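Local coordinates for protein dTDP-4-amino-4,6-dideoxyglucose formyltransferase (Mycobacterium tuberculosis CAS/NITR204, PDB 5VYQ) that probably transfers a formyl group from a folate cofactor to the 4-amino group of the sugar in dTDP-4-amino-4,6-dideoxyglucose, at residues P114-I119 against D153-V158. Residues are numbered along the deposited sequence; the frame is centred on the assembly and turned at random.
Sequences PQVFSI and DSSGSV. With 0FX (dTDP-4-amino-4,6-dideoxyglucose), chain D.
Gln115 NE2 spends both of its N-H groups at once. Gln115 NE2 reaches Ser155 OG at 2.8 Å, almost straight at 173° and in the amide plane. Gln115 NE2 also donates to O3 of dTDP-4-amino-4,6-dideoxyglucose, the deoxyribose hydroxyl, at 2.9 Å. Two nearly linear bonds fix the rotation of the amide. Ser155 OG also bonds His225 ND1, so the hydroxyl joins Gln115 to His225. With Gln115 CG between the backbone N and the carbonyl carbon (chi1 72°), the bend at chi2 (-74°) turns the amide toward the N-terminal end of its helix, where the nucleotide lies. The starts of helices 114-121 and 155-179 together contribute Pro114, Gln115 and Ser155 to the nucleotide-sugar pocket of the formyltransferase domain. The second helix begins with a capping box. Ser157 N gives a weak bond to Ser154 OG, and Ser154 N bonds back to Ser157 OG at 2.9 Å. Methyl and methylene groups make the remaining contacts. Val116 CG2 lies against Ser155 OG at 3.7 Å. Ile119 CD1 presses on the backbone at the helix start, 3.5 Å from Ser155 N. Beside the amide, Gln115 CB packs on Val158 CG1 at 3.7 Å, and Val125 of strand 125-131 touches both side chains.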
# COMPACT_ATOMS: atom_id res chain seq x y z
N PRO A 114 10.72 16.88 7.27
CA PRO A 114 10.91 16.39 8.66
C PRO A 114 10.08 15.17 9.10
O PRO A 114 10.61 14.33 9.86
CB PRO A 114 10.55 17.62 9.49
CG PRO A 114 11.03 18.77 8.64
CD PRO A 114 10.65 18.35 7.22
N GLN A 115 8.80 15.12 8.76
CA GLN A 115 7.92 14.05 9.27
C GLN A 115 8.38 12.68 8.72
O GLN A 115 8.15 11.68 9.38
CB GLN A 115 6.44 14.25 8.90
CG GLN A 115 6.00 14.04 7.43
CD GLN A 115 6.42 15.15 6.50
OE1 GLN A 115 6.86 16.23 6.95
NE2 GLN A 115 6.35 14.87 5.21
N VAL A 116 9.00 12.64 7.55
CA VAL A 116 9.54 11.38 7.02
C VAL A 116 10.53 10.81 8.01
O VAL A 116 10.44 9.67 8.45
CB VAL A 116 10.18 11.54 5.63
CG1 VAL A 116 10.84 10.25 5.22
CG2 VAL A 116 9.17 12.04 4.60
N PHE A 117 11.42 11.66 8.46
CA PHE A 117 12.50 11.25 9.33
C PHE A 117 11.96 11.01 10.74
O PHE A 117 12.39 10.06 11.45
CB PHE A 117 13.64 12.28 9.26
CG PHE A 117 14.33 12.30 7.94
CD1 PHE A 117 15.35 11.40 7.69
CD2 PHE A 117 13.93 13.18 6.93
CE1 PHE A 117 16.03 11.40 6.50
CE2 PHE A 117 14.60 13.15 5.73
CZ PHE A 117 15.62 12.26 5.50
N SER A 118 10.98 11.80 11.18
CA SER A 118 10.43 11.58 12.52
C SER A 118 9.57 10.32 12.66
O SER A 118 9.53 9.70 13.73
CB SER A 118 9.61 12.78 12.97
OG SER A 118 10.48 13.83 13.35
N ILE A 119 8.89 9.94 11.59
CA ILE A 119 8.17 8.67 11.64
C ILE A 119 9.15 7.54 11.93
O ILE A 119 8.80 6.59 12.63
CB ILE A 119 7.42 8.43 10.31
CG1 ILE A 119 6.20 9.36 10.31
CG2 ILE A 119 6.94 6.99 10.15
CD1 ILE A 119 5.52 9.57 8.99
N ASP A 153 -0.26 6.53 10.83
CA ASP A 153 0.07 7.71 10.01
C ASP A 153 1.15 7.35 8.96
O ASP A 153 2.01 6.49 9.16
CB ASP A 153 0.60 8.85 10.85
CG ASP A 153 -0.52 9.82 11.32
OD1 ASP A 153 -1.44 10.12 10.55
OD2 ASP A 153 -0.46 10.23 12.50
N SER A 154 1.07 8.04 7.84
CA SER A 154 2.11 8.08 6.82
C SER A 154 2.65 9.50 6.74
O SER A 154 2.09 10.42 7.38
CB SER A 154 1.46 7.67 5.50
OG SER A 154 0.36 8.51 5.23
N SER A 155 3.70 9.67 5.96
CA SER A 155 4.14 11.03 5.65
C SER A 155 2.98 11.92 5.18
O SER A 155 2.78 13.07 5.63
CB SER A 155 5.28 11.03 4.66
OG SER A 155 5.52 12.35 4.20
N GLY A 156 2.14 11.41 4.29
CA GLY A 156 1.08 12.22 3.70
C GLY A 156 0.04 12.63 4.73
O GLY A 156 -0.41 13.76 4.76
N SER A 157 -0.36 11.72 5.61
CA SER A 157 -1.38 12.03 6.58
C SER A 157 -0.85 13.01 7.64
O SER A 157 -1.57 13.91 8.07
CB SER A 157 -2.01 10.81 7.21
OG SER A 157 -1.11 10.02 7.97
N VAL A 158 0.40 12.84 8.06
CA VAL A 158 1.00 13.78 9.03
C VAL A 158 1.13 15.17 8.39
O VAL A 158 0.79 16.19 8.99
CB VAL A 158 2.34 13.31 9.56
CG1 VAL A 158 3.02 14.41 10.39
CG2 VAL A 158 2.17 12.00 10.32
O4P 0FX D . 6.81 21.16 2.70
P2 0FX D . 7.83 21.71 1.77
O3P 0FX D . 7.47 22.99 1.05
O1G 0FX D . 9.15 21.75 2.70
C1G 0FX D . 10.46 21.68 2.17
C2G 0FX D . 11.37 21.21 3.31
O2G 0FX D . 10.83 19.96 3.77
C3G 0FX D . 11.31 22.22 4.47
O3G 0FX D . 11.99 21.74 5.65
C4G 0FX D . 11.77 23.58 3.95
N4A 0FX D . 11.62 24.53 5.08
C5G 0FX D . 10.91 23.97 2.75
C6G 0FX D . 11.57 25.16 2.06
O5G 0FX D . 10.86 22.98 1.72
OPP 0FX D . 8.29 20.61 0.68
P 0FX D . 7.50 20.04 -0.61
O1P 0FX D . 8.53 19.84 -1.65
O2P 0FX D . 6.27 20.88 -0.85
O5 0FX D . 6.97 18.60 -0.15
C5 0FX D . 5.91 18.46 0.77
C4 0FX D . 5.86 17.02 1.26
O4 0FX D . 5.56 16.19 0.14
C3 0FX D . 7.17 16.43 1.79
O3 0FX D . 7.33 16.74 3.18
C2 0FX D . 7.05 14.93 1.59
C1 0FX D . 6.23 14.93 0.32
N11 0FX D . 7.07 14.71 -0.87
C61 0FX D . 7.43 15.67 -1.74
C51 0FX D . 8.19 15.38 -2.86
C5A 0FX D . 8.61 16.49 -3.78
C21 0FX D . 7.38 13.40 -1.22
O21 0FX D . 6.99 12.44 -0.40
N31 0FX D . 8.12 13.08 -2.28
C41 0FX D . 8.48 14.06 -3.13
O41 0FX D . 9.21 13.71 -4.21